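Local coordinates for phosphatidylinositol phosphate phosphatase (Schizosaccharomyces pombe, PDB 1I9Z), which removes the 5-phosphate from phosphatidylinositol 4,5-bisphosphate and soluble inositol phosphates, through the magnesium-dependent catalytic domain of a synaptojanin-like protein, at residues 41-46 with 89-94; 131-136 with 148-153; 155-160 with 318-323. All coordinates share one frame; numbering follows the deposited sequence.

Interaction 1 (41-46 with 89-94)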
ATOM      1  N   THR A  41      -2.511  20.885  -8.071  1.00 21.01           N
ATOM      2  CA  THR A  41      -3.081  20.714  -6.746  1.00 21.57           C
ATOM      3  C   THR A  41      -4.558  20.406  -6.920  1.00 20.50           C
ATOM      4  O   THR A  41      -5.260  20.235  -5.947  1.00 23.67           O
ATOM      5  CB  THR A  41      -3.012  22.020  -5.921  1.00 24.18           C
ATOM      6  OG1 THR A  41      -3.611  23.065  -6.704  1.00 23.96           O
ATOM      7  CG2 THR A  41      -1.559  22.418  -5.666  1.00 24.53           C
ATOM      8  N   LYS A  42      -5.037  20.328  -8.142  1.00 21.06           N
ATOM      9  CA  LYS A  42      -6.472  20.076  -8.325  1.00 23.17           C
ATOM     10  C   LYS A  42      -6.735  18.563  -8.239  1.00 21.75           C
ATOM     11  O   LYS A  42      -7.129  17.944  -9.221  1.00 21.99           O
ATOM     12  CB  LYS A  42      -6.963  20.599  -9.682  1.00 25.83           C
ATOM     13  CG  LYS A  42      -6.741  22.102  -9.893  1.00 31.37           C
ATOM     14  CD  LYS A  42      -7.776  22.884  -9.163  1.00 37.96           C
ATOM     15  CE  LYS A  42      -7.423  23.076  -7.706  1.00 41.80           C
ATOM     16  NZ  LYS A  42      -8.231  24.223  -7.106  1.00 45.82           N
ATOM     17  N   LEU A  43      -6.601  18.045  -7.025  1.00 21.23           N
ATOM     18  CA  LEU A  43      -6.789  16.607  -6.734  1.00 19.93           C
ATOM     19  C   LEU A  43      -7.757  16.371  -5.609  1.00 19.52           C
ATOM     20  O   LEU A  43      -7.785  15.292  -4.997  1.00 20.31           O
ATOM     21  CB  LEU A  43      -5.430  16.046  -6.296  1.00 17.96           C
ATOM     22  CG  LEU A  43      -4.202  16.374  -7.159  1.00 19.81           C
ATOM     23  CD1 LEU A  43      -2.914  15.890  -6.456  1.00 17.41           C
ATOM     24  CD2 LEU A  43      -4.333  15.660  -8.531  1.00 18.83           C
ATOM     25  N   GLU A  44      -8.548  17.383  -5.247  1.00 20.10           N
ATOM     26  CA  GLU A  44      -9.430  17.228  -4.077  1.00 22.46           C
ATOM     27  C   GLU A  44     -10.308  15.962  -4.077  1.00 21.52           C
ATOM     28  O   GLU A  44     -10.510  15.338  -3.032  1.00 24.65           O
ATOM     29  CB  GLU A  44     -10.353  18.477  -3.964  1.00 25.54           C
ATOM     30  CG  GLU A  44      -9.655  19.847  -4.308  1.00 33.67           C
ATOM     31  CD  GLU A  44      -9.094  20.050  -5.777  1.00 35.57           C
ATOM     32  OE1 GLU A  44      -9.735  19.773  -6.857  1.00 35.64           O
ATOM     33  OE2 GLU A  44      -7.938  20.556  -5.819  1.00 43.09           O
ATOM     34  N   ASN A  45     -10.872  15.656  -5.226  1.00 22.63           N
ATOM     35  CA  ASN A  45     -11.784  14.499  -5.384  1.00 24.39           C
ATOM     36  C   ASN A  45     -11.060  13.194  -5.126  1.00 23.59           C
ATOM     37  O   ASN A  45     -11.670  12.175  -4.742  1.00 23.37           O
ATOM     38  CB  ASN A  45     -12.391  14.504  -6.801  1.00 26.87           C
ATOM     39  CG  ASN A  45     -13.411  15.656  -6.989  1.00 32.04           C
ATOM     40  OD1 ASN A  45     -13.782  16.032  -8.137  1.00 31.92           O
ATOM     41  ND2 ASN A  45     -13.875  16.231  -5.842  1.00 32.27           N
ATOM     42  N   TRP A  46      -9.750  13.232  -5.311  1.00 19.90           N
ATOM     43  CA  TRP A  46      -8.968  12.015  -5.105  1.00 18.82           C
ATOM     44  C   TRP A  46      -8.467  11.803  -3.665  1.00 18.12           C
ATOM     45  O   TRP A  46      -8.624  10.742  -3.054  1.00 17.27           O
ATOM     46  CB  TRP A  46      -7.821  12.014  -6.142  1.00 16.46           C
ATOM     47  CG  TRP A  46      -6.807  10.856  -5.984  1.00 15.87           C
ATOM     48  CD1 TRP A  46      -7.078   9.542  -5.704  1.00 17.13           C
ATOM     49  CD2 TRP A  46      -5.397  10.940  -6.181  1.00 16.00           C
ATOM     50  NE1 TRP A  46      -5.906   8.782  -5.741  1.00 15.52           N
ATOM     51  CE2 TRP A  46      -4.859   9.618  -6.037  1.00 15.88           C
ATOM     52  CE3 TRP A  46      -4.523  12.009  -6.488  1.00 15.54           C
ATOM     53  CZ2 TRP A  46      -3.507   9.354  -6.175  1.00 14.88           C
ATOM     54  CZ3 TRP A  46      -3.195  11.776  -6.631  1.00 15.73           C
ATOM     55  CH2 TRP A  46      -2.658  10.443  -6.486  1.00 14.81           C
ATOM     56  N   LYS A  89       1.604  18.201  -0.669  1.00 20.10           N
ATOM     57  CA  LYS A  89       1.824  18.844   0.611  1.00 24.14           C
ATOM     58  C   LYS A  89       0.947  20.105   0.727  1.00 23.99           C
ATOM     59  O   LYS A  89       0.362  20.358   1.772  1.00 24.57           O
ATOM     60  CB  LYS A  89       3.311  19.233   0.737  1.00 25.99           C
ATOM     61  CG  LYS A  89       3.788  19.758   2.120  1.00 32.53           C
ATOM     62  CD  LYS A  89       5.329  20.184   2.093  1.00 36.04           C
ATOM     63  CE  LYS A  89       6.347  18.942   1.972  1.00 40.18           C
ATOM     64  NZ  LYS A  89       6.491  18.140   0.637  1.00 38.85           N
ATOM     65  N   ARG A  90       0.868  20.893  -0.339  1.00 24.42           N
ATOM     66  CA  ARG A  90       0.056  22.155  -0.261  1.00 26.98           C
ATOM     67  C   ARG A  90      -1.409  21.790  -0.018  1.00 26.64           C
ATOM     68  O   ARG A  90      -2.133  22.403   0.768  1.00 23.91           O
ATOM     69  CB  ARG A  90       0.139  22.950  -1.555  1.00 28.59           C
ATOM     70  CG  ARG A  90       0.787  24.314  -1.384  1.00 36.83           C
ATOM     71  CD  ARG A  90       0.984  25.038  -2.726  1.00 38.70           C
ATOM     72  NE  ARG A  90       1.924  24.296  -3.568  1.00 44.27           N
ATOM     73  CZ  ARG A  90       1.935  24.326  -4.903  1.00 44.51           C
ATOM     74  NH1 ARG A  90       1.047  25.071  -5.558  1.00 45.46           N
ATOM     75  NH2 ARG A  90       2.816  23.611  -5.585  1.00 42.96           N
ATOM     76  N   LEU A  91      -1.846  20.773  -0.711  1.00 24.42           N
ATOM     77  CA  LEU A  91      -3.223  20.348  -0.576  1.00 26.74           C
ATOM     78  C   LEU A  91      -3.540  19.804   0.822  1.00 26.23           C
ATOM     79  O   LEU A  91      -4.565  20.187   1.448  1.00 26.82           O
ATOM     80  CB  LEU A  91      -3.464  19.344  -1.720  1.00 28.57           C
ATOM     81  CG  LEU A  91      -4.823  18.910  -2.220  1.00 33.95           C
ATOM     82  CD1 LEU A  91      -5.737  20.088  -2.688  1.00 32.88           C
ATOM     83  CD2 LEU A  91      -4.504  17.981  -3.393  1.00 32.94           C
ATOM     84  N   LEU A  92      -2.670  18.955   1.379  1.00 25.28           N
ATOM     85  CA  LEU A  92      -2.898  18.436   2.727  1.00 24.65           C
ATOM     86  C   LEU A  92      -2.874  19.559   3.810  1.00 27.78           C
ATOM     87  O   LEU A  92      -3.654  19.542   4.771  1.00 26.90           O
ATOM     88  CB  LEU A  92      -1.817  17.411   3.088  1.00 24.25           C
ATOM     89  CG  LEU A  92      -1.866  16.118   2.304  1.00 23.44           C
ATOM     90  CD1 LEU A  92      -0.738  15.179   2.772  1.00 23.57           C
ATOM     91  CD2 LEU A  92      -3.253  15.483   2.535  1.00 26.56           C
ATOM     92  N   ASN A  93      -1.961  20.512   3.659  1.00 28.52           N
ATOM     93  CA  ASN A  93      -1.864  21.556   4.652  1.00 30.05           C
ATOM     94  C   ASN A  93      -2.974  22.575   4.528  1.00 31.07           C
ATOM     95  O   ASN A  93      -3.376  23.197   5.540  1.00 30.37           O
ATOM     96  CB  ASN A  93      -0.475  22.173   4.589  1.00 31.05           C
ATOM     97  CG  ASN A  93       0.573  21.261   5.222  1.00 32.79           C
ATOM     98  OD1 ASN A  93       0.455  20.873   6.385  1.00 35.18           O
ATOM     99  ND2 ASN A  93       1.586  20.917   4.461  1.00 34.77           N
ATOM    100  N   GLY A  94      -3.486  22.702   3.304  1.00 31.39           N
ATOM    101  CA  GLY A  94      -4.586  23.598   3.005  1.00 34.20           C
ATOM    102  C   GLY A  94      -5.833  23.223   3.784  1.00 36.61           C
ATOM    103  O   GLY A  94      -6.730  24.053   4.022  1.00 35.96           O
TER
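Leu91 overlaps the turn at residues 41-43 with both of its methyls, standing out from helix 78-94 with CG anti to its backbone N (chi1 -163°). The two branches straddle one carbonyl: CD1 lies 3.3 Å from Thr41 O, and CD2 comes to 3.5 Å from the same Thr41 O. The Leu91 and Leu43 side chains cross at about a right angle, Leu91 CD2 3.6 Å from Leu43 CB. A branched leucine suits this place because it can touch a backbone oxygen and an apolar side chain at once. Thr41 works the other way, reaching toward the helix. Its methyl CG2 lies over one face of the Arg90 guanidinium, offset toward the rim, 3.7 Å from Arg90 NH1. Arg90 gets there with a first torsion lying between staggered positions (chi1 -117°) and a bend at chi3, while its NH2 is hydrogen-bonded to Ser86 one turn back along the helix. No hydrogen bond joins the two segments, so the contact is van der Waals packing: methyl on carbonyl, leucine on leucine, methyl on guanidinium. Within 41-46, Lys42 is the centre of an inverse gamma turn, closed by a weak bond from Leu43 N to Thr41 O at 2.8 Å. Glu44 folds back at chi2 so that its OE2 sits only 2.7 Å from Thr41 O; two acceptors this close would probably raise the carboxyl's proton affinity, and the long Lys42 salt bridge to the same oxygen may offset that only in part. Leu43, also resting on Trp84, takes the N-cap position of helix 44-47, and its carbonyl accepts Trp46 N. This is surface packing of the turn leading into helix 44-47 against the C-terminal part of helix 78-94, on the flank of a DNase I-like alpha/beta fold.

Interaction 2 (131-136 with 148-153)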
ATOM      1  N   GLU A 131      13.003   3.402   6.354  1.00 15.66           N
ATOM      2  CA  GLU A 131      13.937   2.925   5.359  1.00 15.75           C
ATOM      3  C   GLU A 131      13.279   2.877   4.014  1.00 16.85           C
ATOM      4  O   GLU A 131      12.042   2.726   3.931  1.00 16.17           O
ATOM      5  CB  GLU A 131      14.471   1.528   5.714  1.00 17.25           C
ATOM      6  CG  GLU A 131      15.171   1.565   7.106  1.00 19.37           C
ATOM      7  CD  GLU A 131      15.599   0.186   7.637  1.00 22.50           C
ATOM      8  OE1 GLU A 131      15.373  -0.818   6.973  1.00 20.65           O
ATOM      9  OE2 GLU A 131      16.136   0.121   8.753  1.00 24.21           O
ATOM     10  N   GLY A 132      14.066   3.035   2.955  1.00 15.51           N
ATOM     11  CA  GLY A 132      13.452   2.947   1.640  1.00 16.92           C
ATOM     12  C   GLY A 132      14.322   2.182   0.683  1.00 16.21           C
ATOM     13  O   GLY A 132      15.554   2.079   0.896  1.00 17.90           O
ATOM     14  N   THR A 133      13.696   1.637  -0.368  1.00 16.71           N
ATOM     15  CA  THR A 133      14.484   0.968  -1.395  1.00 17.35           C
ATOM     16  C   THR A 133      13.674   0.860  -2.698  1.00 16.46           C
ATOM     17  O   THR A 133      12.500   1.292  -2.765  1.00 17.59           O
ATOM     18  CB  THR A 133      14.956  -0.428  -0.910  1.00 17.34           C
ATOM     19  OG1 THR A 133      15.946  -0.940  -1.817  1.00 17.76           O
ATOM     20  CG2 THR A 133      13.767  -1.395  -0.826  1.00 16.61           C
ATOM     21  N   VAL A 134      14.291   0.361  -3.757  1.00 14.89           N
ATOM     22  CA  VAL A 134      13.556   0.231  -5.017  1.00 15.03           C
ATOM     23  C   VAL A 134      14.016  -1.076  -5.642  1.00 17.37           C
ATOM     24  O   VAL A 134      15.078  -1.604  -5.256  1.00 17.77           O
ATOM     25  CB  VAL A 134      13.936   1.369  -6.039  1.00 14.65           C
ATOM     26  CG1 VAL A 134      13.574   2.723  -5.430  1.00 16.73           C
ATOM     27  CG2 VAL A 134      15.451   1.256  -6.475  1.00 17.43           C
ATOM     28  N   LYS A 135      13.251  -1.569  -6.609  1.00 15.52           N
ATOM     29  CA  LYS A 135      13.703  -2.765  -7.335  1.00 17.82           C
ATOM     30  C   LYS A 135      13.108  -2.733  -8.729  1.00 17.17           C
ATOM     31  O   LYS A 135      11.857  -2.675  -8.905  1.00 17.12           O
ATOM     32  CB  LYS A 135      13.260  -4.060  -6.629  1.00 16.79           C
ATOM     33  CG  LYS A 135      13.665  -5.347  -7.429  1.00 18.29           C
ATOM     34  CD  LYS A 135      15.160  -5.565  -7.403  1.00 20.02           C
ATOM     35  CE  LYS A 135      15.524  -6.816  -8.249  1.00 19.46           C
ATOM     36  NZ  LYS A 135      17.031  -7.070  -8.299  1.00 19.78           N
ATOM     37  N   LYS A 136      13.975  -2.765  -9.740  1.00 19.25           N
ATOM     38  CA  LYS A 136      13.481  -2.805 -11.103  1.00 19.95           C
ATOM     39  C   LYS A 136      13.076  -4.242 -11.436  1.00 20.85           C
ATOM     40  O   LYS A 136      13.577  -5.248 -10.853  1.00 18.40           O
ATOM     41  CB  LYS A 136      14.567  -2.299 -12.100  1.00 25.09           C
ATOM     42  CG  LYS A 136      15.718  -3.249 -12.294  1.00 32.18           C
ATOM     43  CD  LYS A 136      16.917  -2.567 -13.030  1.00 39.17           C
ATOM     44  CE  LYS A 136      16.572  -2.160 -14.488  1.00 41.59           C
ATOM     45  NZ  LYS A 136      16.237  -3.338 -15.424  1.00 45.00           N
ATOM     46  N   ALA A 148       9.467  -1.337  -8.652  1.00 16.76           N
ATOM     47  CA  ALA A 148       8.824  -0.990  -7.388  1.00 16.51           C
ATOM     48  C   ALA A 148       9.590  -0.028  -6.535  1.00 15.68           C
ATOM     49  O   ALA A 148      10.830   0.001  -6.595  1.00 17.27           O
ATOM     50  CB  ALA A 148       8.595  -2.293  -6.538  1.00 18.30           C
ATOM     51  N   VAL A 149       8.847   0.756  -5.749  1.00 14.65           N
ATOM     52  CA  VAL A 149       9.468   1.675  -4.768  1.00 13.74           C
ATOM     53  C   VAL A 149       8.813   1.339  -3.435  1.00 14.90           C
ATOM     54  O   VAL A 149       7.571   1.210  -3.355  1.00 14.92           O
ATOM     55  CB  VAL A 149       9.161   3.161  -5.112  1.00 12.62           C
ATOM     56  CG1 VAL A 149       9.789   4.081  -4.037  1.00 12.98           C
ATOM     57  CG2 VAL A 149       9.749   3.466  -6.498  1.00 14.34           C
ATOM     58  N   ALA A 150       9.625   1.177  -2.399  1.00 12.92           N
ATOM     59  CA  ALA A 150       9.112   0.834  -1.089  1.00 13.40           C
ATOM     60  C   ALA A 150       9.706   1.662   0.086  1.00 14.05           C
ATOM     61  O   ALA A 150      10.902   2.050   0.072  1.00 15.80           O
ATOM     62  CB  ALA A 150       9.344  -0.721  -0.832  1.00 12.77           C
ATOM     63  N   ILE A 151       8.834   1.997   1.033  1.00 12.95           N
ATOM     64  CA  ILE A 151       9.247   2.676   2.257  1.00 15.16           C
ATOM     65  C   ILE A 151       8.569   1.942   3.444  1.00 16.40           C
ATOM     66  O   ILE A 151       7.370   1.642   3.396  1.00 16.34           O
ATOM     67  CB  ILE A 151       8.808   4.151   2.220  1.00 15.03           C
ATOM     68  CG1 ILE A 151       9.605   4.866   1.083  1.00 12.85           C
ATOM     69  CG2 ILE A 151       9.096   4.780   3.598  1.00 15.22           C
ATOM     70  CD1 ILE A 151       8.935   6.272   0.644  1.00 14.41           C
ATOM     71  N   ARG A 152       9.342   1.665   4.493  1.00 15.44           N
ATOM     72  CA  ARG A 152       8.834   1.002   5.680  1.00 16.38           C
ATOM     73  C   ARG A 152       9.230   1.850   6.894  1.00 18.70           C
ATOM     74  O   ARG A 152      10.093   2.750   6.818  1.00 16.63           O
ATOM     75  CB  ARG A 152       9.400  -0.424   5.784  1.00 14.50           C
ATOM     76  CG  ARG A 152      10.992  -0.545   6.028  1.00 18.00           C
ATOM     77  CD  ARG A 152      11.435  -0.282   7.493  1.00 18.28           C
ATOM     78  NE  ARG A 152      10.780  -1.227   8.411  1.00 18.29           N
ATOM     79  CZ  ARG A 152      10.628  -1.066   9.732  1.00 20.29           C
ATOM     80  NH1 ARG A 152       9.961  -2.004  10.421  1.00 19.87           N
ATOM     81  NH2 ARG A 152      11.159  -0.012  10.376  1.00 18.85           N
ATOM     82  N   PHE A 153       8.549   1.601   8.008  1.00 17.06           N
ATOM     83  CA  PHE A 153       8.848   2.344   9.217  1.00 16.90           C
ATOM     84  C   PHE A 153       8.122   1.674  10.394  1.00 18.45           C
ATOM     85  O   PHE A 153       7.194   0.842  10.211  1.00 18.73           O
ATOM     86  CB  PHE A 153       8.428   3.841   9.081  1.00 15.61           C
ATOM     87  CG  PHE A 153       6.957   4.082   8.792  1.00 18.76           C
ATOM     88  CD1 PHE A 153       6.041   4.177   9.827  1.00 17.10           C
ATOM     89  CD2 PHE A 153       6.491   4.198   7.472  1.00 18.87           C
ATOM     90  CE1 PHE A 153       4.669   4.383   9.576  1.00 22.79           C
ATOM     91  CE2 PHE A 153       5.129   4.408   7.186  1.00 20.84           C
ATOM     92  CZ  PHE A 153       4.207   4.504   8.225  1.00 22.13           C
TER
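Strands 131-136 and 148-153 form the antiparallel arms of a beta hairpin, and the tightly packed part of their contact begins with the backbone. Six N-H...O bonds join three hydrogen-bonded pairs, and the straightest runs from Ala150 N to Thr133 O (2.9 Å, 173°). At the non-hydrogen-bonded pairs between them, Gly132 CA and Val134 CA make like CA-H...O contacts, the first 3.1 Å from Ala150 O and the second 3.2 Å from Ala148 O. On the face carrying Val134, Val149 and Ile151, the two valines lie side by side, Val134 CG1 4.0 Å from Val149 CG2. These beta-branched residues suit extended strands, and Val149 and Ile151 meet Leu115 of the opposing sheet. The opposite face is mixed, with Glu131 and Arg152 packed at its buried end. Arg152 starts from the crowded position between its backbone N and carbonyl carbon (chi1 66°) and bends at chi2 and chi3, which lays its CD against Glu131 CB at 4.0 Å. At the looser end the backbone stays fully bonded and only the side-chain contact thins out, because Lys135 leads away over the small Ala148 and Lys136 is exposed. The buried acid and base do not pair with each other: Glu131 OE1 stays 4.8 Å from Arg152 NE. Glu131 instead bridges to Arg194, while Arg152 forms a salt bridge with Asp154 and hydrogen bonds with Asn129 O and His199. Arg194 also lies close to Arg152, a like-charge approach that the two acids probably temper. The methylenes thus pack alongside each other, while the charges are probably balanced mainly by other partners.

Interaction 3 (155-160 with 318-323)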
ATOM      1  N   TYR A 155       5.789   2.363  13.689  1.00 20.50           N
ATOM      2  CA  TYR A 155       4.913   3.353  14.319  1.00 19.89           C
ATOM      3  C   TYR A 155       4.801   2.743  15.740  1.00 22.26           C
ATOM      4  O   TYR A 155       4.132   1.716  15.982  1.00 20.37           O
ATOM      5  CB  TYR A 155       3.579   3.494  13.606  1.00 20.73           C
ATOM      6  CG  TYR A 155       2.783   4.669  14.129  1.00 22.65           C
ATOM      7  CD1 TYR A 155       2.508   5.765  13.306  1.00 23.79           C
ATOM      8  CD2 TYR A 155       2.296   4.691  15.445  1.00 22.87           C
ATOM      9  CE1 TYR A 155       1.781   6.833  13.751  1.00 23.89           C
ATOM     10  CE2 TYR A 155       1.549   5.787  15.922  1.00 24.21           C
ATOM     11  CZ  TYR A 155       1.305   6.848  15.067  1.00 25.58           C
ATOM     12  OH  TYR A 155       0.614   7.945  15.483  1.00 26.34           O
ATOM     13  N   GLU A 156       5.490   3.407  16.670  1.00 21.91           N
ATOM     14  CA  GLU A 156       5.655   2.859  18.016  1.00 24.24           C
ATOM     15  C   GLU A 156       6.276   1.472  17.781  1.00 25.37           C
ATOM     16  O   GLU A 156       7.273   1.378  17.065  1.00 24.57           O
ATOM     17  CB  GLU A 156       4.326   2.802  18.774  1.00 22.55           C
ATOM     18  CG  GLU A 156       3.749   4.172  19.119  1.00 23.27           C
ATOM     19  CD  GLU A 156       4.627   5.095  20.015  1.00 25.66           C
ATOM     20  OE1 GLU A 156       5.642   4.689  20.598  1.00 27.25           O
ATOM     21  OE2 GLU A 156       4.272   6.277  20.109  1.00 29.05           O
ATOM     22  N   ASP A 157       5.710   0.387  18.328  1.00 24.66           N
ATOM     23  CA  ASP A 157       6.335  -0.906  18.113  1.00 25.38           C
ATOM     24  C   ASP A 157       5.657  -1.757  17.033  1.00 26.12           C
ATOM     25  O   ASP A 157       5.767  -2.988  17.037  1.00 27.96           O
ATOM     26  CB  ASP A 157       6.386  -1.701  19.418  1.00 27.66           C
ATOM     27  CG  ASP A 157       7.248  -1.012  20.485  1.00 27.53           C
ATOM     28  OD1 ASP A 157       6.743  -0.190  21.248  1.00 29.23           O
ATOM     29  OD2 ASP A 157       8.450  -1.289  20.524  1.00 33.20           O
ATOM     30  N   THR A 158       4.961  -1.112  16.112  1.00 22.73           N
ATOM     31  CA  THR A 158       4.283  -1.850  15.053  1.00 21.42           C
ATOM     32  C   THR A 158       5.002  -1.532  13.739  1.00 22.28           C
ATOM     33  O   THR A 158       5.207  -0.350  13.472  1.00 21.18           O
ATOM     34  CB  THR A 158       2.810  -1.386  14.977  1.00 21.98           C
ATOM     35  OG1 THR A 158       2.131  -1.774  16.203  1.00 25.28           O
ATOM     36  CG2 THR A 158       2.117  -2.051  13.767  1.00 21.12           C
ATOM     37  N   GLY A 159       5.337  -2.544  12.927  1.00 22.03           N
ATOM     38  CA  GLY A 159       6.065  -2.308  11.666  1.00 22.56           C
ATOM     39  C   GLY A 159       5.177  -2.231  10.425  1.00 21.94           C
ATOM     40  O   GLY A 159       4.319  -3.102  10.253  1.00 20.63           O
ATOM     41  N   LEU A 160       5.334  -1.172   9.608  1.00 19.27           N
ATOM     42  CA  LEU A 160       4.533  -1.047   8.400  1.00 18.24           C
ATOM     43  C   LEU A 160       5.405  -0.950   7.155  1.00 18.26           C
ATOM     44  O   LEU A 160       6.454  -0.323   7.189  1.00 17.65           O
ATOM     45  CB  LEU A 160       3.629   0.196   8.492  1.00 18.69           C
ATOM     46  CG  LEU A 160       2.618   0.202   9.659  1.00 20.50           C
ATOM     47  CD1 LEU A 160       3.254   0.971  10.863  1.00 19.12           C
ATOM     48  CD2 LEU A 160       1.321   0.869   9.159  1.00 18.71           C
ATOM     49  N   VAL A 318       0.738  -0.694  18.588  1.00 28.94           N
ATOM     50  CA  VAL A 318       1.028  -1.026  19.986  1.00 30.60           C
ATOM     51  C   VAL A 318       2.291  -0.339  20.455  1.00 29.35           C
ATOM     52  O   VAL A 318       3.291  -0.336  19.755  1.00 26.45           O
ATOM     53  CB  VAL A 318       1.226  -2.537  20.185  1.00 31.18           C
ATOM     54  CG1 VAL A 318       1.385  -2.870  21.689  1.00 33.81           C
ATOM     55  CG2 VAL A 318       0.033  -3.276  19.577  1.00 34.95           C
ATOM     56  N   LYS A 319       2.242   0.240  21.646  1.00 29.97           N
ATOM     57  CA  LYS A 319       3.420   0.855  22.208  1.00 30.83           C
ATOM     58  C   LYS A 319       3.715   0.042  23.486  1.00 32.55           C
ATOM     59  O   LYS A 319       2.905   0.018  24.425  1.00 32.03           O
ATOM     60  CB  LYS A 319       3.151   2.316  22.540  1.00 31.63           C
ATOM     61  CG  LYS A 319       4.343   2.970  23.225  1.00 33.15           C
ATOM     62  CD  LYS A 319       3.986   4.408  23.604  1.00 35.31           C
ATOM     63  CE  LYS A 319       5.110   5.145  24.347  1.00 36.19           C
ATOM     64  NZ  LYS A 319       4.723   6.586  24.503  1.00 39.70           N
ATOM     65  N   VAL A 320       4.864  -0.618  23.493  1.00 33.50           N
ATOM     66  CA  VAL A 320       5.289  -1.477  24.592  1.00 35.82           C
ATOM     67  C   VAL A 320       6.315  -0.800  25.501  1.00 37.71           C
ATOM     68  O   VAL A 320       7.298  -0.280  25.017  1.00 38.16           O
ATOM     69  CB  VAL A 320       5.952  -2.758  24.051  1.00 36.57           C
ATOM     70  CG1 VAL A 320       6.337  -3.690  25.215  1.00 36.72           C
ATOM     71  CG2 VAL A 320       4.996  -3.486  23.078  1.00 36.93           C
ATOM     72  N   ASP A 321       6.067  -0.798  26.814  1.00 39.13           N
ATOM     73  CA  ASP A 321       7.027  -0.247  27.795  1.00 40.24           C
ATOM     74  C   ASP A 321       7.994  -1.439  27.973  1.00 41.68           C
ATOM     75  O   ASP A 321       7.692  -2.370  28.716  1.00 42.06           O
ATOM     76  CB  ASP A 321       6.295   0.052  29.104  1.00 39.81           C
ATOM     77  CG  ASP A 321       7.197   0.691  30.154  1.00 38.81           C
ATOM     78  OD1 ASP A 321       8.394   0.330  30.223  1.00 38.43           O
ATOM     79  OD2 ASP A 321       6.683   1.549  30.903  1.00 38.02           O
ATOM     80  N   ARG A 322       9.121  -1.437  27.266  1.00 44.25           N
ATOM     81  CA  ARG A 322      10.062  -2.561  27.315  1.00 47.72           C
ATOM     82  C   ARG A 322      10.674  -2.800  28.685  1.00 49.96           C
ATOM     83  O   ARG A 322      10.921  -3.946  29.085  1.00 48.85           O
ATOM     84  CB  ARG A 322      11.195  -2.367  26.301  1.00 49.34           C
ATOM     85  CG  ARG A 322      10.752  -2.257  24.875  1.00 51.85           C
ATOM     86  CD  ARG A 322      10.240  -3.586  24.340  1.00 53.90           C
ATOM     87  NE  ARG A 322       9.721  -3.451  22.975  1.00 56.36           N
ATOM     88  CZ  ARG A 322       9.154  -4.443  22.273  1.00 57.83           C
ATOM     89  NH1 ARG A 322       9.023  -5.666  22.795  1.00 57.18           N
ATOM     90  NH2 ARG A 322       8.706  -4.210  21.033  1.00 58.68           N
ATOM     91  N   GLU A 323      10.937  -1.700  29.382  1.00 52.59           N
ATOM     92  CA  GLU A 323      11.524  -1.736  30.711  1.00 55.15           C
ATOM     93  C   GLU A 323      10.567  -2.468  31.654  1.00 54.94           C
ATOM     94  O   GLU A 323      10.946  -3.441  32.316  1.00 54.61           O
ATOM     95  CB  GLU A 323      11.747  -0.303  31.193  1.00 57.08           C
ATOM     96  CG  GLU A 323      12.597  -0.180  32.438  1.00 61.61           C
ATOM     97  CD  GLU A 323      12.871   1.284  32.819  1.00 63.88           C
ATOM     98  OE1 GLU A 323      13.638   1.503  33.793  1.00 65.59           O
ATOM     99  OE2 GLU A 323      12.324   2.209  32.154  1.00 64.65           O
TER
HETATM  100  O   HOH W   1       4.919   7.942  22.016  1.00 46.14           O
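A type II' beta turn from Tyr155 to Thr158 presents its tip to the end of strand 309-320, where Asp157 N donates to Val318 O at 2.9 Å. Thr158 adds a second link, its OG1, close to the backbone, accepting Val318 N at 3.0 Å. The short carboxylate of Asp157 takes a backbone N-H and an arginine at once: OD1 accepts Val320 N at 3.0 Å along an almost straight N-H (174°), and OD2 accepts Arg322 NH2 at 3.0 Å in a salt bridge. Both donors approach from above the carboxylate plane, while OD2 lies near the plane of the guanidinium, one face of which has Val320 CB over its centre. In place of Asp157, an alanine would lose both carboxylate bonds and would probably loosen the turn from the strand's end and leave Arg322 less firmly placed. Glu156 crosses the extended Lys319 obliquely, its OE1 3.4 Å from Lys319 CG; a water links Lys319 NZ to Glu156 OE2, which also bonds Ser126. The turn links strands 147-155 and 158-166 of one sheet to strand 309-320 of the other, just where the chain passes into helix 322-343, with Lys319 backbone-bonded to Glu21 of strand 20-33.

How the interactions relate
Interactions 2 and 3 are continuous. Strand 147-155, an arm of the hairpin in interaction 2, runs into the turn of interaction 3, and Phe153 O lies 2.8 Å from Leu160 N in a probable hydrogen bond between neighbouring strands; their centres are about 22 Å apart. Interaction 1 stands alone on the protein's surface, its nearest atoms about 12 Å from those of interaction 2 and about 14 Å from those of interaction 3. None of the three contributes a residue to the inositol-1,4-bisphosphate pocket. Strand 158-166, which starts in interaction 3, does lead along the chain toward Ala169, Gly170 and Tyr171, which line that pocket with Arg211, Tyr261, Lys262, Arg277 and Asp305.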